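Local atomic coordinates of aminotransferase, class III (Deinococcus radiodurans, PDB entry 3I4J), a protein that probably works as a pyridoxal phosphate-dependent transaminase, transferring amino groups from amino donors to keto or aldehyde acceptors. Residues 214-217 with 218-222; 195-198 with 199-202; 334-337 with 338-342; 310-313 with 314-318. The protein carries 1 engineered substitution. All coordinates share one frame; numbering follows the deposited sequence.

Overall arrangement
Along the chain the order is contact 2, contact 1, contact 4, contact 3. Contacts 2 and 1 belong to one beta-alpha-beta unit of the large mixed sheet characteristic of fold type I pyridoxal phosphate enzymes: contact 2 runs off strand 191-196 at the end where such enzymes place their cofactor, and contact 1 lies on helix 213-224, leading to strand 227-231. Their centres are 16 Å apart, and they touch where the Y214 hydroxyl meets P198 O. Contacts 4 and 3 end the successive helices 300-315 and 318-339, their centres 34 Å apart, and touch neither of the others. Contact 2, about 8 Å from the chain centre, is the most central; contact 3, at about 28 Å, the most peripheral.

Contact 1: 214-217 with 218-222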
# COMPACT_ATOMS: atom_id res chain seq x y z
N TYR C 214 2.23 -30.92 -2.36
CA TYR C 214 2.74 -30.10 -1.28
C TYR C 214 3.21 -30.87 -0.05
O TYR C 214 4.03 -30.37 0.71
CB TYR C 214 1.71 -29.03 -0.91
CG TYR C 214 1.59 -28.01 -2.01
CD1 TYR C 214 2.67 -27.21 -2.38
CD2 TYR C 214 0.41 -27.90 -2.75
CE1 TYR C 214 2.59 -26.33 -3.47
CE2 TYR C 214 0.31 -27.03 -3.83
CZ TYR C 214 1.40 -26.25 -4.19
OH TYR C 214 1.30 -25.42 -5.28
N GLU C 215 2.70 -32.08 0.13
CA GLU C 215 3.15 -32.90 1.25
C GLU C 215 4.63 -33.19 1.00
O GLU C 215 5.46 -33.09 1.92
CB GLU C 215 2.37 -34.22 1.32
CG GLU C 215 0.90 -34.08 1.74
CD GLU C 215 -0.04 -33.79 0.59
OE1 GLU C 215 0.42 -33.43 -0.52
OE2 GLU C 215 -1.26 -33.91 0.79
N ARG C 216 4.96 -33.53 -0.24
CA ARG C 216 6.34 -33.82 -0.62
C ARG C 216 7.19 -32.55 -0.60
O ARG C 216 8.34 -32.57 -0.16
CB ARG C 216 6.39 -34.49 -2.00
CG ARG C 216 7.81 -34.83 -2.50
CD ARG C 216 8.59 -35.70 -1.51
NE ARG C 216 7.87 -36.92 -1.17
CZ ARG C 216 7.77 -37.98 -1.97
NH1 ARG C 216 8.35 -37.99 -3.16
NH2 ARG C 216 7.05 -39.03 -1.58
N VAL C 217 6.63 -31.43 -1.06
CA VAL C 217 7.36 -30.16 -1.04
C VAL C 217 7.73 -29.80 0.40
O VAL C 217 8.87 -29.42 0.68
CB VAL C 217 6.52 -29.01 -1.64
CG1 VAL C 217 7.16 -27.65 -1.30
CG2 VAL C 217 6.43 -29.16 -3.15
N ARG C 218 6.77 -29.93 1.31
CA ARG C 218 7.00 -29.62 2.72
C ARG C 218 8.17 -30.44 3.27
O ARG C 218 9.06 -29.91 3.93
CB ARG C 218 5.73 -29.92 3.53
CG ARG C 218 5.87 -29.82 5.05
CD ARG C 218 6.03 -28.38 5.53
NE ARG C 218 7.41 -27.91 5.47
CZ ARG C 218 7.79 -26.67 5.78
NH1 ARG C 218 6.88 -25.77 6.16
NH2 ARG C 218 9.07 -26.33 5.72
N ASP C 219 8.16 -31.73 2.97
CA ASP C 219 9.21 -32.64 3.42
C ASP C 219 10.57 -32.31 2.81
O ASP C 219 11.58 -32.29 3.51
CB ASP C 219 8.83 -34.09 3.12
CG ASP C 219 7.68 -34.58 3.97
OD1 ASP C 219 7.38 -33.96 5.01
OD2 ASP C 219 7.06 -35.61 3.60
N ILE C 220 10.60 -32.05 1.51
CA ILE C 220 11.85 -31.70 0.85
C ILE C 220 12.43 -30.42 1.46
O ILE C 220 13.64 -30.31 1.67
CB ILE C 220 11.64 -31.50 -0.67
CG1 ILE C 220 11.31 -32.84 -1.33
CG2 ILE C 220 12.89 -30.91 -1.31
CD1 ILE C 220 12.40 -33.86 -1.18
N CYS C 221 11.55 -29.46 1.76
CA CYS C 221 12.00 -28.20 2.35
C CYS C 221 12.57 -28.44 3.74
O CYS C 221 13.59 -27.86 4.11
CB CYS C 221 10.84 -27.20 2.42
SG CYS C 221 10.40 -26.46 0.80
N ASP C 222 11.94 -29.32 4.52
CA ASP C 222 12.43 -29.62 5.85
C ASP C 222 13.81 -30.28 5.79
O ASP C 222 14.70 -29.95 6.58
CB ASP C 222 11.46 -30.54 6.60
CG ASP C 222 10.18 -29.82 7.02
OD1 ASP C 222 10.20 -28.57 7.08
OD2 ASP C 222 9.18 -30.50 7.30
O HOH W 1 4.45 -33.34 4.88
O HOH W 2 6.95 -37.01 1.40
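V217 and C221 meet one helical turn apart, CG1 of V217 lying 4.0 Å from SG of C221; both are small enough to fit the buried side of the helix against F228. A second apolar touch is made by R216, whose aliphatic part crosses I220 at a slant with CD 4.0 Å from I220 CG1. Turning its CG away from the backbone N (chi1 179°) and bending at chi2 and chi3 lets R216 use its methylenes here while its guanidinium reaches E177. Regular i to i+4 backbone bonds join the same residues, such as C221 N to V217 O at 2.9 Å. This is helix 213-224, the crossover of a beta-alpha-beta unit between strands 191-196 and 227-231, with L179 of helix 178-186 against V217 and I220. The D219 carboxylate is linked to E215 O and R216 NE through waters. One water donates to D219 OD2 (2.6 Å) and accepts from R216 NE, lying in plane at the guanidinium edge, so the arginine and aspartate pair only indirectly. Another donates to both E215 O and D219 OD1. Ionic pairing is direct for R218, whose NH2 forms a salt bridge to D222 OD1 at 2.9 Å and a further one to D255.

Contact 2: 195-198 with 199-202; sequences MAEP and VVGA
The carboxylate of E197 reaches over the turn that follows it and takes a weak hydrogen bond from G201 N, with OE2 3.2 Å from that nitrogen and a bent N-H...O angle of 132°. The same oxygen also accepts from a water, 2.8 Å from OE2, which donates as well to V199 O at 2.6 Å; one side chain and one water thus tie two peptide groups of the turn together. The other oxygen, OE1, is hydrogen-bonded to S130. E197 is placed for this by a CG set beside its own backbone N (chi1 -63°) and a chain extended beyond it, which carries the acid forward over 199-201.

Van der Waals contact adds to these bonds. E197 crosses V200 at about a right angle, and the CG1 methyl of V200 comes 3.6 Å from E197 OE1. Glycine suits position 201 because a beta carbon there would press tightly on E197 OE2. P198 makes the bend with its fixed phi, while its carbonyl is hydrogen-bonded to the hydroxyl of Y214, joining the turn to helix 213-224.

These residues form the loop leaving the C-terminal end of strand 191-196, the end of the parallel strands where fold type I enzymes place their active sites. An alanine at E197 would probably leave G201 N and the bridging water without their acceptor and the loop freer to shift. The chemistry implies a turn shaped by one acid, whose two oxygens are shared among backbone, water and a serine hydroxyl.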
# COMPACT_ATOMS: atom_id res chain seq x y z
N MET C 195 9.15 -20.39 -2.71
CA MET C 195 7.87 -19.70 -2.61
C MET C 195 6.97 -20.11 -3.77
O MET C 195 7.40 -20.18 -4.92
CB MET C 195 8.09 -18.17 -2.63
CG MET C 195 6.80 -17.35 -2.48
SD MET C 195 7.09 -15.55 -2.20
CE MET C 195 7.95 -15.12 -3.69
N ALA C 196 5.70 -20.40 -3.46
CA ALA C 196 4.75 -20.79 -4.48
C ALA C 196 3.30 -20.51 -4.09
O ALA C 196 2.97 -20.47 -2.90
CB ALA C 196 4.90 -22.29 -4.80
N GLU C 197 2.46 -20.30 -5.10
CA GLU C 197 1.03 -20.09 -4.87
C GLU C 197 0.51 -21.53 -4.84
O GLU C 197 0.75 -22.28 -5.77
CB GLU C 197 0.36 -19.41 -6.07
CG GLU C 197 0.84 -18.02 -6.41
CD GLU C 197 0.25 -17.54 -7.73
OE1 GLU C 197 0.78 -17.92 -8.80
OE2 GLU C 197 -0.75 -16.80 -7.70
N PRO C 198 -0.20 -21.93 -3.77
CA PRO C 198 -0.70 -23.31 -3.74
C PRO C 198 -1.51 -23.61 -5.00
O PRO C 198 -1.35 -24.67 -5.63
CB PRO C 198 -1.55 -23.34 -2.47
CG PRO C 198 -0.82 -22.38 -1.57
CD PRO C 198 -0.52 -21.22 -2.52
N VAL C 199 -2.39 -22.68 -5.36
CA VAL C 199 -3.21 -22.79 -6.56
C VAL C 199 -2.83 -21.51 -7.30
O VAL C 199 -2.91 -20.42 -6.73
CB VAL C 199 -4.72 -22.79 -6.23
CG1 VAL C 199 -5.54 -22.74 -7.51
CG2 VAL C 199 -5.07 -24.04 -5.43
N VAL C 200 -2.39 -21.65 -8.54
CA VAL C 200 -1.96 -20.51 -9.34
C VAL C 200 -3.08 -19.54 -9.72
O VAL C 200 -4.22 -19.94 -9.95
CB VAL C 200 -1.25 -20.99 -10.63
CG1 VAL C 200 -0.80 -19.80 -11.47
CG2 VAL C 200 -0.04 -21.85 -10.26
N GLY C 201 -2.73 -18.26 -9.77
CA GLY C 201 -3.69 -17.24 -10.10
C GLY C 201 -3.68 -16.85 -11.57
O GLY C 201 -3.70 -17.71 -12.45
N ALA C 202 -3.65 -15.55 -11.83
CA ALA C 202 -3.66 -15.00 -13.18
C ALA C 202 -2.68 -15.61 -14.18
O ALA C 202 -3.04 -15.85 -15.33
CB ALA C 202 -3.45 -13.49 -13.11
O HOH W 3 -3.02 -17.79 -6.46

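Contact 3: 334-337 with 338-342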
# COMPACT_ATOMS: atom_id res chain seq x y z
N GLN C 334 -17.80 -27.02 -17.00
CA GLN C 334 -17.54 -28.28 -17.69
C GLN C 334 -18.70 -28.59 -18.63
O GLN C 334 -18.51 -29.12 -19.72
CB GLN C 334 -17.34 -29.41 -16.66
CG GLN C 334 -16.14 -29.17 -15.74
CD GLN C 334 -16.01 -30.20 -14.62
OE1 GLN C 334 -17.00 -30.60 -14.01
NE2 GLN C 334 -14.78 -30.61 -14.33
N ALA C 335 -19.91 -28.22 -18.22
CA ALA C 335 -21.09 -28.45 -19.04
C ALA C 335 -21.06 -27.58 -20.30
O ALA C 335 -21.54 -27.98 -21.36
CB ALA C 335 -22.35 -28.16 -18.23
N LEU C 336 -20.48 -26.39 -20.18
CA LEU C 336 -20.38 -25.47 -21.31
C LEU C 336 -19.40 -25.92 -22.39
O LEU C 336 -19.52 -25.51 -23.54
CB LEU C 336 -20.00 -24.07 -20.83
CG LEU C 336 -21.09 -23.23 -20.15
CD1 LEU C 336 -20.48 -21.96 -19.58
CD2 LEU C 336 -22.18 -22.90 -21.17
N GLN C 337 -18.44 -26.77 -22.03
CA GLN C 337 -17.45 -27.24 -23.00
C GLN C 337 -18.07 -27.98 -24.19
O GLN C 337 -17.54 -27.93 -25.30
CB GLN C 337 -16.43 -28.16 -22.34
CG GLN C 337 -15.58 -27.52 -21.27
CD GLN C 337 -14.43 -28.42 -20.85
OE1 GLN C 337 -13.38 -28.46 -21.50
NE2 GLN C 337 -14.63 -29.16 -19.77
N ALA C 338 -19.18 -28.68 -23.94
CA ALA C 338 -19.85 -29.42 -25.00
C ALA C 338 -20.30 -28.48 -26.10
O ALA C 338 -20.18 -28.78 -27.29
CB ALA C 338 -21.06 -30.16 -24.42
N ARG C 339 -20.82 -27.33 -25.69
CA ARG C 339 -21.31 -26.32 -26.61
C ARG C 339 -20.15 -25.49 -27.15
O ARG C 339 -20.17 -25.04 -28.31
CB ARG C 339 -22.31 -25.43 -25.86
CG ARG C 339 -22.90 -24.25 -26.61
CD ARG C 339 -24.10 -23.74 -25.82
NE ARG C 339 -24.45 -22.35 -26.08
CZ ARG C 339 -24.76 -21.86 -27.27
NH1 ARG C 339 -24.76 -22.64 -28.35
NH2 ARG C 339 -25.09 -20.58 -27.39
N PHE C 340 -19.13 -25.29 -26.32
CA PHE C 340 -17.97 -24.50 -26.72
C PHE C 340 -16.67 -25.26 -26.53
O PHE C 340 -15.94 -25.05 -25.56
CB PHE C 340 -17.93 -23.21 -25.91
CG PHE C 340 -19.15 -22.35 -26.10
CD1 PHE C 340 -19.35 -21.65 -27.28
CD2 PHE C 340 -20.13 -22.30 -25.11
CE1 PHE C 340 -20.51 -20.91 -27.48
CE2 PHE C 340 -21.30 -21.55 -25.30
CZ PHE C 340 -21.49 -20.86 -26.49
N PRO C 341 -16.35 -26.17 -27.47
CA PRO C 341 -15.12 -26.95 -27.38
C PRO C 341 -13.84 -26.12 -27.51
O PRO C 341 -12.74 -26.66 -27.43
CB PRO C 341 -15.28 -27.99 -28.50
CG PRO C 341 -16.17 -27.30 -29.49
CD PRO C 341 -17.18 -26.61 -28.60
N GLN C 342 -13.99 -24.81 -27.72
CA GLN C 342 -12.83 -23.94 -27.79
C GLN C 342 -12.29 -23.80 -26.37
O GLN C 342 -11.19 -23.29 -26.15
CB GLN C 342 -13.19 -22.55 -28.35
CG GLN C 342 -13.62 -22.56 -29.80
CD GLN C 342 -15.11 -22.78 -29.98
OE1 GLN C 342 -15.78 -23.30 -29.09
NE2 GLN C 342 -15.63 -22.39 -31.13
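The F340 ring meets L336 at its CE2, 4.4 Å from L336 CD2, and carries the aliphatic chain of R339 on one face: R339 CG stands 3.4 Å above the ring plane, displaced toward the rim. The relation is mutual, for F340 CZ lies 3.2 Å above one face of the R339 guanidinium, again off-centre. R339 achieves this by running out almost fully extended from CG to NE, with its CG turned away from the backbone N (chi1 177°), and its NH2 goes on to a salt bridge with E426. A long arginine suits this exposed position, since its methylenes cover an aromatic surface while the charge reaches an acid.

Here helix 318-339 runs out, ahead of strand 343-349 in the three-stranded antiparallel sheet, and its bonding thins. Q334 O and A338 N are 4.3 Å apart, too far for the usual i to i+4 bond. L336 O gathers two donors: F340 N at 2.8 Å, lying in the carbonyl plane, and R339 N at 3.1 Å, a weak bond. The chain then leaves helical torsions at F340 (psi 79°).

P341 suits the exit because it has no N-H to continue the ladder; its ring nitrogen lies 3.0 Å from Q337 O, and its CD comes 3.6 Å from that same oxygen. The apolar side of this helix end faces helix 411-428, with L336 against A422 and F340 against L425, while L429 near the C-terminus also touches F340, the one buried residue among those in contact.

Contact 4: 310-313 with 314-318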
# COMPACT_ATOMS: atom_id res chain seq x y z
N LEU C 310 -13.44 -11.11 8.97
CA LEU C 310 -13.19 -12.44 9.50
C LEU C 310 -14.42 -12.96 10.26
O LEU C 310 -14.78 -14.13 10.14
CB LEU C 310 -11.96 -12.44 10.41
CG LEU C 310 -11.56 -13.78 11.02
CD1 LEU C 310 -11.31 -14.81 9.92
CD2 LEU C 310 -10.33 -13.60 11.89
N ASP C 311 -15.05 -12.09 11.05
CA ASP C 311 -16.25 -12.48 11.80
C ASP C 311 -17.30 -13.04 10.85
O ASP C 311 -17.95 -14.05 11.13
CB ASP C 311 -16.88 -11.29 12.54
CG ASP C 311 -16.05 -10.81 13.71
OD1 ASP C 311 -15.38 -11.63 14.37
OD2 ASP C 311 -16.09 -9.59 14.00
N ILE C 312 -17.46 -12.36 9.71
CA ILE C 312 -18.43 -12.75 8.70
C ILE C 312 -18.05 -14.06 8.00
O ILE C 312 -18.89 -14.94 7.81
CB ILE C 312 -18.57 -11.63 7.66
CG1 ILE C 312 -19.17 -10.39 8.33
CG2 ILE C 312 -19.43 -12.08 6.49
CD1 ILE C 312 -19.18 -9.14 7.47
N VAL C 313 -16.78 -14.18 7.63
CA VAL C 313 -16.28 -15.37 6.97
C VAL C 313 -16.54 -16.61 7.83
O VAL C 313 -16.94 -17.66 7.33
CB VAL C 313 -14.76 -15.24 6.68
CG1 VAL C 313 -14.18 -16.58 6.22
CG2 VAL C 313 -14.53 -14.17 5.61
N GLU C 314 -16.33 -16.47 9.14
CA GLU C 314 -16.54 -17.58 10.06
C GLU C 314 -18.03 -17.80 10.35
O GLU C 314 -18.53 -18.93 10.25
CB GLU C 314 -15.80 -17.32 11.38
CG GLU C 314 -14.29 -17.18 11.21
CD GLU C 314 -13.56 -17.03 12.53
OE1 GLU C 314 -13.96 -16.18 13.35
OE2 GLU C 314 -12.56 -17.75 12.73
N ARG C 315 -18.74 -16.73 10.69
CA ARG C 315 -20.16 -16.84 11.00
C ARG C 315 -20.99 -17.42 9.85
O ARG C 315 -21.89 -18.23 10.07
CB ARG C 315 -20.72 -15.48 11.40
CG ARG C 315 -22.17 -15.52 11.86
CD ARG C 315 -22.65 -14.15 12.32
NE ARG C 315 -22.83 -13.23 11.21
CZ ARG C 315 -22.23 -12.05 11.10
NH1 ARG C 315 -21.39 -11.64 12.04
NH2 ARG C 315 -22.46 -11.28 10.05
N GLU C 316 -20.69 -17.00 8.62
CA GLU C 316 -21.43 -17.48 7.46
C GLU C 316 -20.78 -18.72 6.83
O GLU C 316 -21.29 -19.24 5.83
CB GLU C 316 -21.55 -16.37 6.40
CG GLU C 316 -22.22 -15.10 6.90
CD GLU C 316 -22.48 -14.07 5.81
OE1 GLU C 316 -21.94 -14.21 4.69
OE2 GLU C 316 -23.24 -13.12 6.07
N ASP C 317 -19.69 -19.19 7.42
CA ASP C 317 -18.96 -20.35 6.91
C ASP C 317 -18.76 -20.22 5.41
O ASP C 317 -19.15 -21.09 4.62
CB ASP C 317 -19.71 -21.66 7.23
CG ASP C 317 -18.93 -22.90 6.81
OD1 ASP C 317 -17.68 -22.83 6.76
OD2 ASP C 317 -19.56 -23.95 6.54
N LEU C 318 -18.15 -19.11 5.01
CA LEU C 318 -17.92 -18.86 3.60
C LEU C 318 -16.88 -19.82 3.03
O LEU C 318 -16.80 -19.99 1.82
CB LEU C 318 -17.51 -17.39 3.39
CG LEU C 318 -18.60 -16.37 3.75
CD1 LEU C 318 -18.13 -14.98 3.39
CD2 LEU C 318 -19.88 -16.69 3.00
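L310 and E314 are joined twice: E314 N donates to L310 O at 3.0 Å, and the CG methylene of E314 packs 4.0 Å from L310 CD1, the two side chains slanting across each other. In E314 the CG lies anti to the carbonyl carbon (chi1 -60°) and the chain is extended beyond it, which lays that methylene by L310 and carries OE1 to R80. R80 also bridges to OD1 of D311, so one arginine serves two acids three residues apart; the second oxygen of D311 pairs with R53. A lysine in place of E314 would probably set a positive charge against R80 and take away one of its carboxylate partners.

The next backbone donors are likewise met, R315 N by D311 O and E316 N by I312 O. R315 and E316 form salt bridges with E49 and R47. The E316 chain lies alongside I312, pointing the same way, with CD 3.7 Å from I312 CG2, while its OE2 bonds to R47.

Helix 300-315 then closes in a Schellman motif. L318 N binds V313 O at 3.0 Å with the donor in the carbonyl plane, and D317 N binds E314 O at 3.1 Å, the reversal depending on the positive phi of D317 (47°). The hydrophobic contact that often accompanies this motif is present: L318 CD1 lies 4.3 Å from V313 CG2. D317 also serves as N-cap of helix 318-339, its OD1 accepting from G320 N. D311, E314, R315 and E316 are each paired with an opposite charge, and these salt bridges tie the end of helix 300-315 to helices 48-60 and 72-84 and to the loop residue R47.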